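Local coordinates for protein xylooligosaccharide oxidase (Myceliophthora thermophila, PDB 5L6G) that oxidises the C1 hydroxyl of xylooligosaccharides and related sugars to lactones, passing the electrons through a bicovalently bound FAD to molecular oxygen, at residues Phe401-Pro404 against Glu405-Leu408; Gly431-His434 against Ala435-Gly439; Gln479-Thr483 against Glu484-Tyr488. All coordinates share one frame; numbering follows the deposited sequence.

Contact 1 of 3, residues Phe401-Pro404 against Glu405-Leu408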
ATOM      1  N   PHE A 401       9.084   5.580  -7.273  1.00 11.89           N
ATOM      2  CA  PHE A 401       9.821   6.275  -6.228  1.00 11.60           C
ATOM      3  C   PHE A 401      11.012   5.476  -5.723  1.00 11.88           C
ATOM      4  O   PHE A 401      10.988   4.927  -4.626  1.00 11.95           O
ATOM      5  CB  PHE A 401       8.849   6.657  -5.123  1.00 10.99           C
ATOM      6  CG  PHE A 401       7.632   7.379  -5.643  1.00 10.53           C
ATOM      7  CD1 PHE A 401       7.761   8.607  -6.266  1.00 10.74           C
ATOM      8  CD2 PHE A 401       6.384   6.836  -5.534  1.00  9.99           C
ATOM      9  CE1 PHE A 401       6.657   9.271  -6.770  1.00 10.66           C
ATOM     10  CE2 PHE A 401       5.271   7.498  -6.036  1.00  9.89           C
ATOM     11  CZ  PHE A 401       5.404   8.711  -6.648  1.00 10.16           C
ATOM     12  N   ARG A 402      12.060   5.460  -6.541  1.00 12.47           N
ATOM     13  CA  ARG A 402      13.247   4.644  -6.304  1.00 12.93           C
ATOM     14  C   ARG A 402      14.570   5.374  -6.123  1.00 13.59           C
ATOM     15  O   ARG A 402      15.588   4.727  -5.920  1.00 13.71           O
ATOM     16  CB  ARG A 402      13.405   3.695  -7.487  1.00 13.14           C
ATOM     17  CG  ARG A 402      12.232   2.775  -7.651  1.00 12.91           C
ATOM     18  CD  ARG A 402      12.035   1.878  -6.435  1.00 12.62           C
ATOM     19  NE  ARG A 402      11.132   0.770  -6.763  1.00 12.61           N
ATOM     20  CZ  ARG A 402      10.855  -0.280  -5.983  1.00 12.54           C
ATOM     21  NH1 ARG A 402      11.417  -0.447  -4.782  1.00 12.37           N
ATOM     22  NH2 ARG A 402      10.012  -1.201  -6.434  1.00 12.61           N
ATOM     23  N   ASP A 403      14.571   6.691  -6.271  1.00 13.82           N
ATOM     24  CA  ASP A 403      15.769   7.501  -6.093  1.00 14.88           C
ATOM     25  C   ASP A 403      16.120   7.653  -4.615  1.00 14.83           C
ATOM     26  O   ASP A 403      15.334   8.178  -3.850  1.00 13.66           O
ATOM     27  CB  ASP A 403      15.582   8.875  -6.728  1.00 15.33           C
ATOM     28  CG  ASP A 403      16.874   9.628  -6.836  1.00 16.21           C
ATOM     29  OD1 ASP A 403      17.426  10.027  -5.790  1.00 16.18           O
ATOM     30  OD2 ASP A 403      17.363   9.784  -7.969  1.00 17.82           O
ATOM     31  N   PRO A 404      17.322   7.209  -4.220  1.00 15.74           N
ATOM     32  CA  PRO A 404      17.647   7.209  -2.789  1.00 16.22           C
ATOM     33  C   PRO A 404      17.756   8.602  -2.139  1.00 17.13           C
ATOM     34  O   PRO A 404      17.659   8.711  -0.908  1.00 17.45           O
ATOM     35  CB  PRO A 404      18.971   6.433  -2.710  1.00 16.72           C
ATOM     36  CG  PRO A 404      19.528   6.407  -4.098  1.00 17.05           C
ATOM     37  CD  PRO A 404      18.417   6.702  -5.064  1.00 16.50           C
ATOM     38  N   GLU A 405      17.953   9.652  -2.940  1.00 18.27           N
ATOM     39  CA  GLU A 405      17.949  11.016  -2.411  1.00 19.49           C
ATOM     40  C   GLU A 405      16.637  11.794  -2.681  1.00 18.08           C
ATOM     41  O   GLU A 405      16.147  12.542  -1.816  1.00 17.56           O
ATOM     42  CB  GLU A 405      19.181  11.774  -2.913  1.00 22.40           C
ATOM     43  CG  GLU A 405      20.479  11.324  -2.246  1.00 25.53           C
ATOM     44  CD  GLU A 405      21.003   9.991  -2.751  1.00 28.42           C
ATOM     45  OE1 GLU A 405      21.236   9.876  -3.968  1.00 32.35           O
ATOM     46  OE2 GLU A 405      21.217   9.054  -1.927  1.00 32.74           O
ATOM     47  N   ARG A 406      16.066  11.628  -3.863  1.00 16.95           N
ATOM     48  CA  ARG A 406      14.854  12.355  -4.238  1.00 16.39           C
ATOM     49  C   ARG A 406      13.611  11.794  -3.518  1.00 14.80           C
ATOM     50  O   ARG A 406      12.648  12.527  -3.228  1.00 13.93           O
ATOM     51  CB  ARG A 406      14.686  12.280  -5.763  1.00 17.74           C
ATOM     52  CG  ARG A 406      13.602  13.151  -6.386  1.00 18.99           C
ATOM     53  CD  ARG A 406      13.522  12.885  -7.892  1.00 20.37           C
ATOM     54  NE  ARG A 406      14.726  13.346  -8.590  1.00 22.12           N
ATOM     55  CZ  ARG A 406      14.980  14.623  -8.887  1.00 23.74           C
ATOM     56  NH1 ARG A 406      14.119  15.584  -8.556  1.00 24.21           N
ATOM     57  NH2 ARG A 406      16.109  14.951  -9.517  1.00 24.87           N
ATOM     58  N   HIS A 407      13.644  10.498  -3.222  1.00 13.38           N
ATOM     59  CA  HIS A 407      12.525   9.828  -2.581  1.00 12.36           C
ATOM     60  C   HIS A 407      12.991   9.367  -1.234  1.00 11.90           C
ATOM     61  O   HIS A 407      13.386   8.226  -1.040  1.00 11.75           O
ATOM     62  CB  HIS A 407      12.035   8.698  -3.474  1.00 12.21           C
ATOM     63  CG  HIS A 407      11.643   9.191  -4.825  1.00 12.38           C
ATOM     64  ND1 HIS A 407      12.207   8.720  -5.986  1.00 12.67           N
ATOM     65  CD2 HIS A 407      10.808  10.193  -5.190  1.00 12.25           C
ATOM     66  CE1 HIS A 407      11.693   9.371  -7.015  1.00 12.83           C
ATOM     67  NE2 HIS A 407      10.833  10.262  -6.560  1.00 12.51           N
ATOM     68  N   LEU A 408      12.950  10.311  -0.308  1.00 11.28           N
ATOM     69  CA  LEU A 408      13.542  10.129   1.004  1.00 11.17           C
ATOM     70  C   LEU A 408      12.524   9.706   2.043  1.00 10.69           C
ATOM     71  O   LEU A 408      12.855   8.916   2.942  1.00 10.74           O
ATOM     72  CB  LEU A 408      14.146  11.445   1.448  1.00 11.35           C
ATOM     73  CG  LEU A 408      15.008  11.364   2.698  1.00 11.66           C
ATOM     74  CD1 LEU A 408      16.144  10.365   2.532  1.00 11.87           C
ATOM     75  CD2 LEU A 408      15.547  12.745   3.035  1.00 12.13           C
TER
HETATM   76  O   HOH W   1      20.107  10.342  -6.341  1.00 33.85           O
HETATM   77  O   HOH W   2      15.817  10.999  -9.754  1.00 34.76           O
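Asp403 and His407 bind each other twice across a tight loop, and these bonds show how a turn without regular secondary structure can be built from a few polar atoms. The backbone N of Asp403 donates to ND1 of His407 at 3.1 Å, lying almost in the imidazole plane, while the amide N of His407 returns a bond to the carbonyl O of Asp403 at 2.9 Å. The carboxylate adds a second set. With CG anti to the backbone N (chi1 -168°), it turns forward over the residues that follow, and OD1 accepts from two amides: Glu405 N on the anti side and Arg406 N from above the carboxylate plane, the latter bond nearly straight at 171°. The bond to Glu405 N makes an Asx turn; with those from Arg406 N to OD1 and from His407 N to the Asp403 carbonyl it forms an Asx motif. Water carries the charged ends further: one molecule donates to Asp403 OD1 and Glu405 OE1, probably easing two like charges 4.2 Å apart, and another joins Asp403 OD2 to Arg406 NE.

Aromatic contact completes the grip. Phe401 sets its ring edge toward the imidazole face, the planes 74° apart in a T-shaped pair, with CD1 3.5 Å from His407 NE2. Phe401 CA lies over the same imidazole, a CH-pi contact 3.7 Å from the centroid of the His407 ring. An alanine in place of His407 would probably leave the Asp403 amide without its ring acceptor and set the Phe401 ring free to shift.

The loop joins strand 374-381 to strand 409-417. Phe401 and His407 rest on Val348 of strand 341-349, Leu408 packs on helix 246-261, Arg402 reaches Asp181 in a salt bridge, and Arg406 bonds to the carbonyl of Ser443.

Contact 2 of 3, residues Gly431-His434 against Ala435-Gly439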
ATOM      1  N   GLY A 431      -4.851  21.154   3.258  1.00 11.99           N
ATOM      2  CA  GLY A 431      -4.040  22.288   3.621  1.00 12.14           C
ATOM      3  C   GLY A 431      -2.659  21.829   4.067  1.00 12.13           C
ATOM      4  O   GLY A 431      -1.654  22.484   3.785  1.00 11.91           O
ATOM      5  N   TRP A 432      -2.610  20.694   4.749  1.00 11.83           N
ATOM      6  CA  TRP A 432      -1.336  20.182   5.235  1.00 12.05           C
ATOM      7  C   TRP A 432      -0.452  19.797   4.057  1.00 12.19           C
ATOM      8  O   TRP A 432       0.731  20.132   4.029  1.00 12.54           O
ATOM      9  CB  TRP A 432      -1.530  18.967   6.144  1.00 11.72           C
ATOM     10  CG  TRP A 432      -0.468  18.857   7.186  1.00 11.75           C
ATOM     11  CD1 TRP A 432       0.709  19.513   7.218  1.00 11.97           C
ATOM     12  CD2 TRP A 432      -0.508  18.036   8.351  1.00 11.77           C
ATOM     13  NE1 TRP A 432       1.419  19.174   8.358  1.00 12.23           N
ATOM     14  CE2 TRP A 432       0.685  18.264   9.068  1.00 11.99           C
ATOM     15  CE3 TRP A 432      -1.445  17.148   8.871  1.00 11.68           C
ATOM     16  CZ2 TRP A 432       0.965  17.630  10.275  1.00 12.17           C
ATOM     17  CZ3 TRP A 432      -1.159  16.509  10.065  1.00 12.06           C
ATOM     18  CH2 TRP A 432       0.027  16.755  10.755  1.00 12.10           C
ATOM     19  N   VAL A 433      -1.035  19.132   3.058  1.00 12.30           N
ATOM     20  CA  VAL A 433      -0.254  18.750   1.888  1.00 12.62           C
ATOM     21  C   VAL A 433       0.261  19.988   1.135  1.00 13.41           C
ATOM     22  O   VAL A 433       1.425  20.032   0.720  1.00 13.02           O
ATOM     23  CB  VAL A 433      -1.028  17.777   0.977  1.00 12.26           C
ATOM     24  CG1 VAL A 433      -0.339  17.616  -0.355  1.00 12.31           C
ATOM     25  CG2 VAL A 433      -1.128  16.426   1.660  1.00 11.97           C
ATOM     26  N   HIS A 434      -0.586  21.002   1.017  1.00 14.65           N
ATOM     27  CA  HIS A 434      -0.182  22.278   0.427  1.00 16.60           C
ATOM     28  C   HIS A 434       1.053  22.893   1.101  1.00 15.37           C
ATOM     29  O   HIS A 434       1.871  23.508   0.441  1.00 14.87           O
ATOM     30  CB  HIS A 434      -1.324  23.270   0.480  1.00 19.03           C
ATOM     31  CG  HIS A 434      -1.093  24.502  -0.338  1.00 23.01           C
ATOM     32  ND1 HIS A 434      -1.345  24.549  -1.693  1.00 25.20           N
ATOM     33  CD2 HIS A 434      -0.680  25.744   0.011  1.00 25.71           C
ATOM     34  CE1 HIS A 434      -1.075  25.761  -2.148  1.00 26.56           C
ATOM     35  NE2 HIS A 434      -0.673  26.507  -1.134  1.00 26.88           N
ATOM     36  N   ALA A 435       1.189  22.715   2.412  1.00 14.65           N
ATOM     37  CA  ALA A 435       2.358  23.218   3.133  1.00 14.48           C
ATOM     38  C   ALA A 435       3.645  22.553   2.635  1.00 13.90           C
ATOM     39  O   ALA A 435       4.714  23.166   2.680  1.00 14.21           O
ATOM     40  CB  ALA A 435       2.212  23.013   4.644  1.00 14.36           C
ATOM     41  N   PHE A 436       3.558  21.309   2.180  1.00 13.12           N
ATOM     42  CA  PHE A 436       4.718  20.634   1.589  1.00 12.82           C
ATOM     43  C   PHE A 436       4.921  21.081   0.147  1.00 13.24           C
ATOM     44  O   PHE A 436       6.011  21.510  -0.253  1.00 13.32           O
ATOM     45  CB  PHE A 436       4.567  19.098   1.589  1.00 12.43           C
ATOM     46  CG  PHE A 436       4.551  18.443   2.952  1.00 11.96           C
ATOM     47  CD1 PHE A 436       3.385  18.381   3.703  1.00 11.73           C
ATOM     48  CD2 PHE A 436       5.688  17.798   3.443  1.00 11.83           C
ATOM     49  CE1 PHE A 436       3.352  17.725   4.911  1.00 11.50           C
ATOM     50  CE2 PHE A 436       5.666  17.137   4.652  1.00 11.64           C
ATOM     51  CZ  PHE A 436       4.505  17.101   5.398  1.00 11.69           C
ATOM     52  N   THR A 437       3.862  20.973  -0.656  1.00 13.20           N
ATOM     53  CA  THR A 437       4.021  21.045  -2.103  1.00 13.77           C
ATOM     54  C   THR A 437       4.263  22.473  -2.596  1.00 14.46           C
ATOM     55  O   THR A 437       4.828  22.652  -3.669  1.00 14.66           O
ATOM     56  CB  THR A 437       2.830  20.410  -2.852  1.00 13.80           C
ATOM     57  OG1 THR A 437       1.623  21.089  -2.504  1.00 13.97           O
ATOM     58  CG2 THR A 437       2.703  18.925  -2.505  1.00 13.43           C
ATOM     59  N   GLY A 438       3.879  23.470  -1.797  1.00 14.60           N
ATOM     60  CA  GLY A 438       4.140  24.868  -2.118  1.00 15.47           C
ATOM     61  C   GLY A 438       5.623  25.177  -2.251  1.00 15.91           C
ATOM     62  O   GLY A 438       6.009  26.086  -2.989  1.00 16.70           O
ATOM     63  N   GLY A 439       6.465  24.407  -1.563  1.00 15.54           N
ATOM     64  CA  GLY A 439       7.890  24.662  -1.554  1.00 15.78           C
ATOM     65  C   GLY A 439       8.740  23.606  -2.222  1.00 15.75           C
ATOM     66  O   GLY A 439       9.953  23.645  -2.082  1.00 16.13           O
TER
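The carbonyl O of Val433 is held by two amides of the next turn. Thr437 N approaches Val433 O nearly along the C=O axis at 3.0 Å, whereas Phe436 N, 2.9 Å from the same Val433 O, sits well above the carbonyl plane, so one oxygen serves an i+4 and an i+3 donor together. Beyond it, Gly438 N bonds to His434 O at 3.0 Å, and Ala435 N reaches Gly431 O at 3.2 Å with a weak second bond to Trp432 O.

On the apolar side, Trp432 and Phe436 run side by side and point the same way. Trp432 CD1 touches Phe436 CE1 at 3.9 Å, the five-membered ring lying oblique to the phenyl with planes at 42°. Phe436 has CG beside its backbone N (chi1 -66°), which brings CD1 back to within 3.2 Å of Trp432 O. The methyl CG2 of Thr437 meets Val433 CG1 one turn earlier.

Neighbouring aromatics extend this surface: Trp364 and Trp375 make edge-to-face pairs with Trp432, and Tyr411 does so with Phe436. The i+4 to i bonds are those of an alpha helix, here the end of helix 426-437, which buries Trp432, Val433, Ala435 and Phe436 against helix 354-368 and the eight-stranded antiparallel sheet and leaves His434 exposed.

Contact 3 of 3, residues Gln479-Thr483 against Glu484-Tyr488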
ATOM      1  N   GLN A 479      -2.276  -0.812 -25.035  1.00 19.77           N
ATOM      2  CA  GLN A 479      -1.988  -2.115 -25.620  1.00 20.66           C
ATOM      3  C   GLN A 479      -2.748  -3.242 -24.963  1.00 19.76           C
ATOM      4  O   GLN A 479      -3.147  -4.179 -25.651  1.00 20.14           O
ATOM      5  CB  GLN A 479      -0.500  -2.440 -25.563  1.00 21.88           C
ATOM      6  CG  GLN A 479       0.362  -1.639 -26.522  1.00 23.46           C
ATOM      7  CD  GLN A 479       1.838  -1.786 -26.191  1.00 24.76           C
ATOM      8  OE1 GLN A 479       2.200  -2.019 -25.054  1.00 25.31           O
ATOM      9  NE2 GLN A 479       2.689  -1.656 -27.192  1.00 27.01           N
ATOM     10  N   LEU A 480      -2.922  -3.172 -23.642  1.00 18.14           N
ATOM     11  CA  LEU A 480      -3.500  -4.282 -22.891  1.00 17.44           C
ATOM     12  C   LEU A 480      -4.962  -4.088 -22.513  1.00 16.68           C
ATOM     13  O   LEU A 480      -5.687  -5.071 -22.389  1.00 16.81           O
ATOM     14  CB  LEU A 480      -2.672  -4.585 -21.638  1.00 16.92           C
ATOM     15  CG  LEU A 480      -1.241  -5.090 -21.886  1.00 17.39           C
ATOM     16  CD1 LEU A 480      -0.555  -5.407 -20.563  1.00 17.06           C
ATOM     17  CD2 LEU A 480      -1.212  -6.317 -22.773  1.00 18.27           C
ATOM     18  N   ASP A 481      -5.398  -2.851 -22.321  1.00 15.96           N
ATOM     19  CA  ASP A 481      -6.797  -2.600 -21.958  1.00 15.57           C
ATOM     20  C   ASP A 481      -7.335  -1.337 -22.628  1.00 15.80           C
ATOM     21  O   ASP A 481      -7.752  -0.387 -21.947  1.00 15.56           O
ATOM     22  CB  ASP A 481      -6.930  -2.525 -20.446  1.00 14.61           C
ATOM     23  CG  ASP A 481      -8.375  -2.389 -19.989  1.00 14.46           C
ATOM     24  OD1 ASP A 481      -9.283  -2.760 -20.763  1.00 14.52           O
ATOM     25  OD2 ASP A 481      -8.609  -1.909 -18.865  1.00 13.74           O
ATOM     26  N   PRO A 482      -7.329  -1.319 -23.963  1.00 16.47           N
ATOM     27  CA  PRO A 482      -7.754  -0.124 -24.697  1.00 17.01           C
ATOM     28  C   PRO A 482      -9.189   0.324 -24.430  1.00 16.90           C
ATOM     29  O   PRO A 482      -9.486   1.514 -24.567  1.00 17.18           O
ATOM     30  CB  PRO A 482      -7.631  -0.545 -26.167  1.00 17.71           C
ATOM     31  CG  PRO A 482      -7.757  -2.025 -26.144  1.00 17.78           C
ATOM     32  CD  PRO A 482      -7.039  -2.435 -24.878  1.00 17.06           C
ATOM     33  N   THR A 483     -10.080  -0.605 -24.091  1.00 16.56           N
ATOM     34  CA  THR A 483     -11.467  -0.230 -23.796  1.00 16.66           C
ATOM     35  C   THR A 483     -11.645   0.179 -22.328  1.00 15.65           C
ATOM     36  O   THR A 483     -12.732   0.576 -21.928  1.00 15.59           O
ATOM     37  CB  THR A 483     -12.474  -1.353 -24.135  1.00 16.94           C
ATOM     38  OG1 THR A 483     -12.378  -2.400 -23.166  1.00 16.62           O
ATOM     39  CG2 THR A 483     -12.231  -1.917 -25.522  1.00 17.93           C
ATOM     40  N   GLU A 484     -10.584   0.092 -21.525  1.00 15.11           N
ATOM     41  CA  GLU A 484     -10.645   0.450 -20.117  1.00 14.64           C
ATOM     42  C   GLU A 484     -11.702  -0.344 -19.377  1.00 14.26           C
ATOM     43  O   GLU A 484     -12.502   0.198 -18.602  1.00 13.70           O
ATOM     44  CB  GLU A 484     -10.878   1.947 -19.915  1.00 15.21           C
ATOM     45  CG  GLU A 484      -9.846   2.825 -20.604  1.00 15.94           C
ATOM     46  CD  GLU A 484      -9.991   4.266 -20.201  1.00 16.36           C
ATOM     47  OE1 GLU A 484      -9.723   4.577 -19.035  1.00 16.78           O
ATOM     48  OE2 GLU A 484     -10.400   5.073 -21.039  1.00 17.21           O
ATOM     49  N   LEU A 485     -11.705  -1.642 -19.621  1.00 14.23           N
ATOM     50  CA  LEU A 485     -12.571  -2.526 -18.868  1.00 14.35           C
ATOM     51  C   LEU A 485     -12.340  -2.397 -17.368  1.00 13.69           C
ATOM     52  O   LEU A 485     -13.291  -2.451 -16.582  1.00 13.41           O
ATOM     53  CB  LEU A 485     -12.367  -3.983 -19.287  1.00 14.78           C
ATOM     54  CG  LEU A 485     -13.316  -4.956 -18.593  1.00 15.31           C
ATOM     55  CD1 LEU A 485     -14.726  -4.741 -19.101  1.00 15.92           C
ATOM     56  CD2 LEU A 485     -12.906  -6.393 -18.832  1.00 16.05           C
ATOM     57  N   PHE A 486     -11.080  -2.232 -16.977  1.00 13.44           N
ATOM     58  CA  PHE A 486     -10.715  -2.156 -15.560  1.00 13.03           C
ATOM     59  C   PHE A 486     -10.720  -0.736 -14.999  1.00 13.02           C
ATOM     60  O   PHE A 486     -10.018  -0.441 -14.044  1.00 12.76           O
ATOM     61  CB  PHE A 486      -9.355  -2.820 -15.354  1.00 13.09           C
ATOM     62  CG  PHE A 486      -9.329  -4.257 -15.788  1.00 13.23           C
ATOM     63  CD1 PHE A 486     -10.180  -5.183 -15.194  1.00 13.64           C
ATOM     64  CD2 PHE A 486      -8.468  -4.686 -16.775  1.00 13.62           C
ATOM     65  CE1 PHE A 486     -10.165  -6.525 -15.575  1.00 13.70           C
ATOM     66  CE2 PHE A 486      -8.449  -6.015 -17.168  1.00 14.04           C
ATOM     67  CZ  PHE A 486      -9.295  -6.936 -16.568  1.00 14.20           C
ATOM     68  N   TYR A 487     -11.571   0.105 -15.569  1.00 13.33           N
ATOM     69  CA  TYR A 487     -11.657   1.506 -15.222  1.00 13.50           C
ATOM     70  C   TYR A 487     -11.993   1.697 -13.761  1.00 12.81           C
ATOM     71  O   TYR A 487     -12.799   0.975 -13.198  1.00 12.26           O
ATOM     72  CB  TYR A 487     -12.737   2.198 -16.084  1.00 14.43           C
ATOM     73  CG  TYR A 487     -13.018   3.597 -15.615  1.00 14.97           C
ATOM     74  CD1 TYR A 487     -12.201   4.640 -16.000  1.00 15.14           C
ATOM     75  CD2 TYR A 487     -14.047   3.862 -14.704  1.00 15.19           C
ATOM     76  CE1 TYR A 487     -12.425   5.924 -15.553  1.00 15.61           C
ATOM     77  CE2 TYR A 487     -14.282   5.147 -14.251  1.00 15.40           C
ATOM     78  CZ  TYR A 487     -13.451   6.173 -14.662  1.00 15.77           C
ATOM     79  OH  TYR A 487     -13.642   7.465 -14.218  1.00 16.09           O
ATOM     80  N   TYR A 488     -11.337   2.677 -13.156  1.00 12.56           N
ATOM     81  CA  TYR A 488     -11.795   3.285 -11.932  1.00 12.39           C
ATOM     82  C   TYR A 488     -11.380   4.747 -12.029  1.00 12.43           C
ATOM     83  O   TYR A 488     -10.626   5.091 -12.926  1.00 12.51           O
ATOM     84  CB  TYR A 488     -11.269   2.589 -10.688  1.00 12.12           C
ATOM     85  CG  TYR A 488      -9.772   2.500 -10.541  1.00 11.86           C
ATOM     86  CD1 TYR A 488      -9.053   1.477 -11.147  1.00 12.01           C
ATOM     87  CD2 TYR A 488      -9.096   3.386  -9.744  1.00 11.71           C
ATOM     88  CE1 TYR A 488      -7.674   1.350 -10.965  1.00 11.88           C
ATOM     89  CE2 TYR A 488      -7.723   3.277  -9.565  1.00 11.70           C
ATOM     90  CZ  TYR A 488      -7.018   2.263 -10.184  1.00 11.54           C
ATOM     91  OH  TYR A 488      -5.652   2.167  -9.953  1.00 11.82           O
TER
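Asp481 takes two successive backbone amides with one carboxylate. OD1 uses its syn lone pair for Leu485 N at 2.9 Å, and OD2 accepts from Phe486 N at 3.1 Å, also on the syn side and almost straight at 170°. Because CG stands anti to the backbone N (chi1 -175°), the group swings forward under the chain that follows and presents both oxygens to it.

A backbone bond closes the loop between these residues. Glu484 N donates to Asp481 O at 2.9 Å, completing a type I turn from Asp481 to Glu484; a second type I turn, from Glu484 to Tyr487, follows directly. Glu484 itself has positive phi (57°), which bends the chain between the two turns.

Carbon-to-oxygen contacts surround the carboxylate. CB of Leu485 lies 3.6 Å from Asp481 OD1, and CD2 of the Phe486 ring approaches Asp481 OD2 obliquely. Further along, Leu485 packs on Val77 and Ala80 of helix 70-83.

Asp481 is buried, and its OD2 also forms a salt bridge with NZ of Lys477, one turn back in the helix. That cation and the two amides would probably stabilise the ionised carboxylate as the chain leaves helix 470-480.

The three contacts follow one another along the chain and do not touch. Contacts 1 and 2 lie closer together, with centres about 19 Å apart, both on the side of the eight-stranded sheet; strand 409-417, which follows contact 1, carries the substrate-binding Glu412. In contact 1 the Arg402 side chain is about 7 Å from a bound beta-D-xylopyranose and that of Phe401 about 10 Å from that of Tyr451, another substrate-binding residue; the Val433 side chain of contact 2 is about 10 Å from those of both Glu412 and Tyr451. Contact 3 stands apart, its centre about 30 Å from that of contact 1 and 33 Å from that of contact 2, but its Phe486 side chain comes within about 7 Å of the FAD.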